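Side-chain contacts in transcriptional regulator (Enterococcus faecalis, PDB 3QFI), which is of unknown function but belongs to the LytR-CpsA-Psr family, whose members are bacterial cell-envelope proteins: residues E20-L25 against S218-A223; I66-V71 against Q96-I101; T255-R260 against L265-S270. One frame throughout, in Å; residues are numbered along the deposited sequence.

Interaction 1: residues E20-L25 against S218-A223; sequences EPFSVL and SKYLSA
Phe22 presents the edge of its ring to one face of Tyr220, in an offset, T-shaped aromatic pair. The ring centroids lie 5.2 Å apart and the planes are turned 74° against each other. Two neighbouring ring atoms of Phe22 do the touching: CE2 stands 3.5 Å from Tyr220 CE2, displaced toward the rim of that face, and CD2 follows at 3.6 Å from the same carbon. Phe22 holds its CG between the backbone N and the carbonyl carbon (chi1 71°), which carries the ring away from the strand and onto the tyrosine although the first bond of the side chain does not aim there. In Tyr220, CG sits beside the backbone N (chi1 -72°), and the ring reaches straight across so that its hydroxyl arrives at the chain just ahead of the strand. There OH is modelled as donating to Glu20 O at 2.6 Å, with the acceptor near the plane of the tyrosine ring; the position of the hydroxyl is less certain, so this bond is doubtful. The contact is buried and mostly aromatic. Strand 22-28 lies inside the mixed sheet, between strands 105-109 and 44-51, while Tyr220 comes from the loop that joins helix 210-216 to edge strand 227-230. Ile50 of strand 44-51 touches both rings, and Ala14 and His104 also pack on Phe22.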
# COMPACT_ATOMS: atom_id res chain seq x y z
N GLU A 20 -17.98 8.04 -6.52
CA GLU A 20 -18.29 7.31 -5.32
C GLU A 20 -16.92 6.93 -4.78
O GLU A 20 -16.00 6.60 -5.54
CB GLU A 20 -19.11 6.09 -5.72
CG GLU A 20 -19.76 5.33 -4.60
CD GLU A 20 -20.80 4.35 -5.13
OE1 GLU A 20 -21.86 4.82 -5.60
OE2 GLU A 20 -20.54 3.12 -5.10
N PRO A 21 -16.75 7.02 -3.46
CA PRO A 21 -15.48 6.69 -2.78
C PRO A 21 -15.04 5.29 -3.15
O PRO A 21 -15.85 4.36 -3.16
CB PRO A 21 -15.85 6.79 -1.30
CG PRO A 21 -16.95 7.84 -1.30
CD PRO A 21 -17.78 7.43 -2.49
N PHE A 22 -13.77 5.11 -3.48
CA PHE A 22 -13.34 3.78 -3.84
C PHE A 22 -11.96 3.50 -3.25
O PHE A 22 -11.30 4.40 -2.72
CB PHE A 22 -13.35 3.62 -5.37
CG PHE A 22 -12.28 4.38 -6.04
CD1 PHE A 22 -11.04 3.80 -6.27
CD2 PHE A 22 -12.48 5.69 -6.43
CE1 PHE A 22 -10.01 4.52 -6.88
CE2 PHE A 22 -11.46 6.43 -7.03
CZ PHE A 22 -10.21 5.83 -7.26
N SER A 23 -11.53 2.25 -3.35
CA SER A 23 -10.26 1.86 -2.77
C SER A 23 -9.40 1.10 -3.76
O SER A 23 -9.91 0.51 -4.72
CB SER A 23 -10.52 0.96 -1.57
OG SER A 23 -10.79 -0.35 -2.01
N VAL A 24 -8.11 1.08 -3.52
CA VAL A 24 -7.23 0.39 -4.43
C VAL A 24 -5.98 -0.13 -3.75
O VAL A 24 -5.41 0.52 -2.86
CB VAL A 24 -6.85 1.31 -5.61
CG1 VAL A 24 -6.73 2.74 -5.11
CG2 VAL A 24 -5.55 0.84 -6.25
N LEU A 25 -5.58 -1.34 -4.13
CA LEU A 25 -4.40 -1.98 -3.58
C LEU A 25 -3.26 -1.80 -4.57
O LEU A 25 -3.36 -2.20 -5.73
CB LEU A 25 -4.65 -3.48 -3.37
CG LEU A 25 -3.47 -4.25 -2.77
CD1 LEU A 25 -3.45 -4.00 -1.27
CD2 LEU A 25 -3.57 -5.74 -3.06
N SER A 218 -10.46 14.29 -12.96
CA SER A 218 -11.42 15.34 -13.27
C SER A 218 -12.56 15.35 -12.28
O SER A 218 -13.44 16.20 -12.33
CB SER A 218 -12.00 15.12 -14.67
OG SER A 218 -12.71 13.89 -14.73
N LYS A 219 -12.55 14.39 -11.36
CA LYS A 219 -13.63 14.29 -10.40
C LYS A 219 -13.18 13.93 -9.00
O LYS A 219 -13.97 13.96 -8.06
CB LYS A 219 -14.62 13.27 -10.91
CG LYS A 219 -15.35 13.70 -12.16
CD LYS A 219 -15.95 12.51 -12.90
CE LYS A 219 -16.60 11.54 -11.94
NZ LYS A 219 -17.64 12.23 -11.12
N TYR A 220 -11.91 13.58 -8.88
CA TYR A 220 -11.33 13.17 -7.61
C TYR A 220 -10.11 14.01 -7.27
O TYR A 220 -9.36 13.69 -6.35
CB TYR A 220 -10.93 11.69 -7.66
CG TYR A 220 -12.09 10.73 -7.65
CD1 TYR A 220 -12.86 10.51 -8.80
CD2 TYR A 220 -12.44 10.05 -6.48
CE1 TYR A 220 -13.96 9.63 -8.78
CE2 TYR A 220 -13.53 9.18 -6.45
CZ TYR A 220 -14.28 8.98 -7.60
OH TYR A 220 -15.36 8.12 -7.58
N LEU A 221 -9.92 15.09 -8.02
CA LEU A 221 -8.77 15.96 -7.79
C LEU A 221 -8.78 16.47 -6.35
O LEU A 221 -7.74 16.55 -5.70
CB LEU A 221 -8.78 17.14 -8.78
CG LEU A 221 -9.88 17.18 -9.86
CD1 LEU A 221 -11.20 17.56 -9.20
CD2 LEU A 221 -9.54 18.20 -10.95
N SER A 222 -9.97 16.79 -5.86
CA SER A 222 -10.12 17.29 -4.51
C SER A 222 -9.76 16.22 -3.50
O SER A 222 -9.20 16.50 -2.43
CB SER A 222 -11.56 17.73 -4.28
OG SER A 222 -12.43 16.62 -4.23
N ALA A 223 -10.09 14.97 -3.84
CA ALA A 223 -9.82 13.83 -2.97
C ALA A 223 -8.34 13.67 -2.64
O ALA A 223 -7.98 13.01 -1.67
CB ALA A 223 -10.35 12.56 -3.63

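Interaction 2: residues I66-V71 against Q96-I101; sequences ILTDIV and QELLDI
Thr68 and Leu98 meet where a two-stranded antiparallel hairpin, strands 67-70 and 75-78, lies against the last turn of the helix that follows it, 80-98. The two side chains cross at about a right angle. Thr68 turns its methyl, not its hydroxyl, toward the leucine: CG2 comes to 3.2 Å from Leu98 CD1, with Leu98 CD2 farther off at 4.1 Å. Leu98 swings CG anti to its own backbone N (chi1 175°), which brings the forked end across to the strand even though its CB starts off in another direction. Its CD2 branch also faces Ile66 CG2 at 4.4 Å, a looser apolar touch, and Leu247 of strand 243-247 packs on both Ile66 and Leu98. At the other end of the contact, closer to solvent, Val71 and Glu97 again cross nearly perpendicularly. A bend at chi2 (-64°) turns the glutamate's carboxylate off to one side and leaves CB and CG against the valine. Nearby, Thr94 OG1 makes a weak hydrogen bond with Val71 N. The touching atoms of the outer pair are Val71 CG2 and Glu97 CG, 3.3 Å apart.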
# COMPACT_ATOMS: atom_id res chain seq x y z
N ILE A 66 2.87 -9.72 8.65
CA ILE A 66 1.60 -9.78 9.35
C ILE A 66 0.96 -11.16 9.23
O ILE A 66 0.92 -11.77 8.15
CB ILE A 66 0.65 -8.69 8.84
CG1 ILE A 66 1.27 -7.31 9.15
CG2 ILE A 66 -0.72 -8.83 9.50
CD1 ILE A 66 0.40 -6.12 8.85
N LEU A 67 0.49 -11.68 10.36
CA LEU A 67 -0.13 -13.01 10.37
C LEU A 67 -1.63 -12.86 10.18
O LEU A 67 -2.28 -12.12 10.92
CB LEU A 67 0.15 -13.71 11.70
CG LEU A 67 -0.27 -15.16 11.83
CD1 LEU A 67 0.55 -16.04 10.88
CD2 LEU A 67 -0.06 -15.60 13.28
N THR A 68 -2.16 -13.55 9.18
CA THR A 68 -3.59 -13.50 8.89
C THR A 68 -4.07 -14.75 8.15
O THR A 68 -3.30 -15.68 7.90
CB THR A 68 -3.95 -12.28 8.01
OG1 THR A 68 -3.04 -12.18 6.90
CG2 THR A 68 -3.90 -11.01 8.82
N ASP A 69 -5.35 -14.79 7.82
CA ASP A 69 -5.85 -15.92 7.09
C ASP A 69 -5.49 -15.68 5.63
O ASP A 69 -5.65 -14.56 5.12
CB ASP A 69 -7.36 -16.06 7.29
CG ASP A 69 -7.71 -16.55 8.68
OD1 ASP A 69 -7.19 -17.62 9.06
OD2 ASP A 69 -8.50 -15.88 9.39
N ILE A 70 -4.97 -16.71 4.98
CA ILE A 70 -4.62 -16.60 3.57
C ILE A 70 -5.84 -17.09 2.84
O ILE A 70 -5.95 -18.27 2.55
CB ILE A 70 -3.43 -17.51 3.20
CG1 ILE A 70 -2.25 -17.27 4.14
CG2 ILE A 70 -3.02 -17.24 1.75
CD1 ILE A 70 -1.63 -15.90 4.05
N VAL A 71 -6.77 -16.19 2.54
CA VAL A 71 -8.01 -16.56 1.88
C VAL A 71 -7.79 -17.37 0.60
O VAL A 71 -7.11 -16.93 -0.33
CB VAL A 71 -8.89 -15.29 1.60
CG1 VAL A 71 -10.22 -15.69 0.98
CG2 VAL A 71 -9.12 -14.54 2.90
N GLN A 96 -8.63 -8.02 1.63
CA GLN A 96 -10.05 -7.67 1.80
C GLN A 96 -10.63 -8.22 3.10
O GLN A 96 -11.59 -7.66 3.64
CB GLN A 96 -10.93 -8.20 0.65
CG GLN A 96 -11.02 -7.34 -0.62
CD GLN A 96 -12.18 -7.75 -1.56
OE1 GLN A 96 -12.40 -8.94 -1.81
NE2 GLN A 96 -12.90 -6.77 -2.09
N GLU A 97 -10.07 -9.32 3.59
CA GLU A 97 -10.52 -9.93 4.84
C GLU A 97 -9.79 -9.27 6.01
O GLU A 97 -10.37 -9.08 7.08
CB GLU A 97 -10.25 -11.44 4.85
CG GLU A 97 -11.29 -12.31 4.13
CD GLU A 97 -12.69 -12.25 4.76
OE1 GLU A 97 -13.40 -11.24 4.58
OE2 GLU A 97 -13.07 -13.23 5.45
N LEU A 98 -8.53 -8.93 5.81
CA LEU A 98 -7.72 -8.30 6.85
C LEU A 98 -8.25 -6.92 7.22
O LEU A 98 -8.43 -6.61 8.38
CB LEU A 98 -6.26 -8.18 6.38
CG LEU A 98 -5.27 -7.44 7.30
CD1 LEU A 98 -5.27 -8.08 8.68
CD2 LEU A 98 -3.88 -7.49 6.71
N LEU A 99 -8.51 -6.09 6.22
CA LEU A 99 -8.99 -4.74 6.46
C LEU A 99 -10.51 -4.66 6.52
O LEU A 99 -11.08 -3.60 6.75
CB LEU A 99 -8.49 -3.81 5.37
CG LEU A 99 -6.98 -3.88 5.16
CD1 LEU A 99 -6.60 -2.99 3.98
CD2 LEU A 99 -6.25 -3.46 6.43
N ASP A 100 -11.16 -5.79 6.31
CA ASP A 100 -12.61 -5.85 6.31
C ASP A 100 -13.20 -4.77 5.43
O ASP A 100 -14.15 -4.09 5.81
CB ASP A 100 -13.19 -5.72 7.72
CG ASP A 100 -14.69 -6.00 7.75
OD1 ASP A 100 -15.11 -7.03 7.19
OD2 ASP A 100 -15.44 -5.19 8.33
N ILE A 101 -12.62 -4.61 4.24
CA ILE A 101 -13.11 -3.63 3.29
C ILE A 101 -13.07 -4.18 1.89
O ILE A 101 -12.42 -5.18 1.61
CB ILE A 101 -12.28 -2.30 3.27
CG1 ILE A 101 -10.82 -2.59 2.95
CG2 ILE A 101 -12.42 -1.57 4.61
CD1 ILE A 101 -10.04 -1.34 2.60

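Interaction 3: residues T255-R260 against L265-S270; sequences TQTTLR and LKEHAS
A bend at chi3 (74°) turns the end of Arg260 along the chain segment that begins at Leu265, while CG stays beside the arginine's backbone N. NE then donates to Lys266 O at 2.9 Å, in a fairly straight bond (158° at the hydrogen) that meets the carbonyl almost head-on and lies close to the guanidinium plane. The flat group is sandwiched as well: Leu265 CD1 stands over one face, offset toward the rim and 4.0 Å from NH1, and His268 CB covers the opposite face, 3.6 Å from NE. NH1 is also bonded to Asp100 O, which should restrict the rotation of the guanidinium. His268 places its CB over the arginine but sends its imidazole onward to the carboxylate of Asp100. On the exposed flank, Glu267 CG rests 3.9 Å from Thr257 CG2, and its carboxylate reaches back to Tyr253 OH. A water bridges the segments between Thr257 OG1, 2.6 Å away, and His268 N, for which it is the acceptor at 2.8 Å; the threonine hydroxyl also bonds to Tyr253 O. The backbone bond from Leu265 N to Arg260 O, 2.8 Å long, closes a pi-turn, the 6→1 pattern found at many helix C-termini, and the whole forms the short connection between consecutive helices 249-262 and 269-280.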
# COMPACT_ATOMS: atom_id res chain seq x y z
N THR A 255 -8.78 0.58 13.01
CA THR A 255 -8.29 0.80 11.66
C THR A 255 -9.34 0.41 10.62
O THR A 255 -9.56 1.13 9.65
CB THR A 255 -7.06 -0.03 11.38
OG1 THR A 255 -6.06 0.27 12.36
CG2 THR A 255 -6.53 0.27 9.98
N GLN A 256 -9.96 -0.74 10.82
CA GLN A 256 -10.99 -1.25 9.92
C GLN A 256 -12.18 -0.32 9.84
O GLN A 256 -12.68 -0.03 8.76
CB GLN A 256 -11.49 -2.62 10.38
CG GLN A 256 -10.58 -3.76 10.04
CD GLN A 256 -10.91 -5.00 10.83
OE1 GLN A 256 -10.41 -6.08 10.54
NE2 GLN A 256 -11.75 -4.84 11.84
N THR A 257 -12.64 0.12 11.00
CA THR A 257 -13.78 1.01 11.03
C THR A 257 -13.42 2.30 10.33
O THR A 257 -14.21 2.83 9.56
CB THR A 257 -14.21 1.27 12.48
OG1 THR A 257 -14.56 0.02 13.10
CG2 THR A 257 -15.41 2.19 12.52
N THR A 258 -12.21 2.79 10.56
CA THR A 258 -11.75 4.01 9.91
C THR A 258 -11.84 3.89 8.39
O THR A 258 -12.50 4.69 7.73
CB THR A 258 -10.31 4.32 10.25
OG1 THR A 258 -10.18 4.49 11.66
CG2 THR A 258 -9.86 5.58 9.53
N LEU A 259 -11.16 2.89 7.84
CA LEU A 259 -11.16 2.69 6.41
C LEU A 259 -12.59 2.51 5.93
O LEU A 259 -13.00 3.14 4.96
CB LEU A 259 -10.29 1.50 6.04
CG LEU A 259 -8.86 1.73 6.50
CD1 LEU A 259 -7.97 0.61 5.98
CD2 LEU A 259 -8.36 3.08 6.00
N ARG A 260 -13.34 1.65 6.61
CA ARG A 260 -14.71 1.43 6.23
C ARG A 260 -15.48 2.76 6.12
O ARG A 260 -16.28 2.93 5.19
CB ARG A 260 -15.40 0.51 7.24
CG ARG A 260 -14.99 -0.95 7.18
CD ARG A 260 -15.80 -1.77 8.18
NE ARG A 260 -17.16 -1.97 7.72
CZ ARG A 260 -17.47 -2.70 6.66
NH1 ARG A 260 -16.51 -3.30 5.97
NH2 ARG A 260 -18.74 -2.80 6.26
N LEU A 265 -18.90 3.39 4.31
CA LEU A 265 -19.46 2.17 4.90
C LEU A 265 -19.69 2.38 6.38
O LEU A 265 -19.14 3.31 6.98
CB LEU A 265 -18.51 0.99 4.70
CG LEU A 265 -18.26 0.61 3.24
CD1 LEU A 265 -17.20 -0.47 3.17
CD2 LEU A 265 -19.56 0.13 2.60
N LYS A 266 -20.50 1.52 6.97
CA LYS A 266 -20.82 1.62 8.39
C LYS A 266 -19.94 0.71 9.23
O LYS A 266 -19.20 -0.14 8.71
CB LYS A 266 -22.30 1.29 8.62
CG LYS A 266 -23.29 2.31 8.02
CD LYS A 266 -24.74 1.81 8.10
CE LYS A 266 -25.77 2.87 7.68
NZ LYS A 266 -25.67 3.27 6.25
N GLU A 267 -20.00 0.90 10.53
CA GLU A 267 -19.22 0.10 11.45
C GLU A 267 -19.64 -1.37 11.37
O GLU A 267 -20.82 -1.68 11.22
CB GLU A 267 -19.41 0.62 12.87
CG GLU A 267 -18.38 0.09 13.82
CD GLU A 267 -18.63 0.52 15.25
OE1 GLU A 267 -18.64 1.74 15.52
OE2 GLU A 267 -18.83 -0.38 16.11
N HIS A 268 -18.67 -2.27 11.45
CA HIS A 268 -18.95 -3.70 11.38
C HIS A 268 -18.58 -4.38 12.69
O HIS A 268 -17.66 -5.19 12.73
CB HIS A 268 -18.17 -4.35 10.25
CG HIS A 268 -18.69 -5.69 9.86
ND1 HIS A 268 -18.06 -6.50 8.94
CD2 HIS A 268 -19.81 -6.35 10.23
CE1 HIS A 268 -18.77 -7.59 8.75
NE2 HIS A 268 -19.84 -7.53 9.52
N ALA A 269 -19.30 -4.04 13.76
CA ALA A 269 -19.05 -4.57 15.10
C ALA A 269 -18.77 -6.07 15.15
O ALA A 269 -18.08 -6.55 16.05
CB ALA A 269 -20.22 -4.24 16.00
N SER A 270 -19.32 -6.80 14.20
CA SER A 270 -19.12 -8.24 14.13
C SER A 270 -17.65 -8.55 13.85
O SER A 270 -17.16 -9.62 14.21
CB SER A 270 -20.01 -8.82 13.03
OG SER A 270 -19.82 -10.21 12.89
O HOH W 1 -15.96 -1.64 11.62

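Overall arrangement
Interactions 2 and 3 adjoin, their centres 14 Å apart on the same side of the chain's centre. Asp100, just past the C-terminal end of helix 80-98, ties them together: its OD2 lies 3.0 Å from His268 ND1, a probable hydrogen bond, and 3.2 Å from Arg260 NH1, a salt bridge. The helix that packs on the hairpin is thereby linked to the connection between the last two helices. Interaction 1 stands apart, its centre 23 Å from that of interaction 2 and 19 Å from that of interaction 3, although the nearest atoms come within about 5 and 7 Å. Along the chain, the loop it closes encloses interaction 2, and interaction 3 follows afterwards.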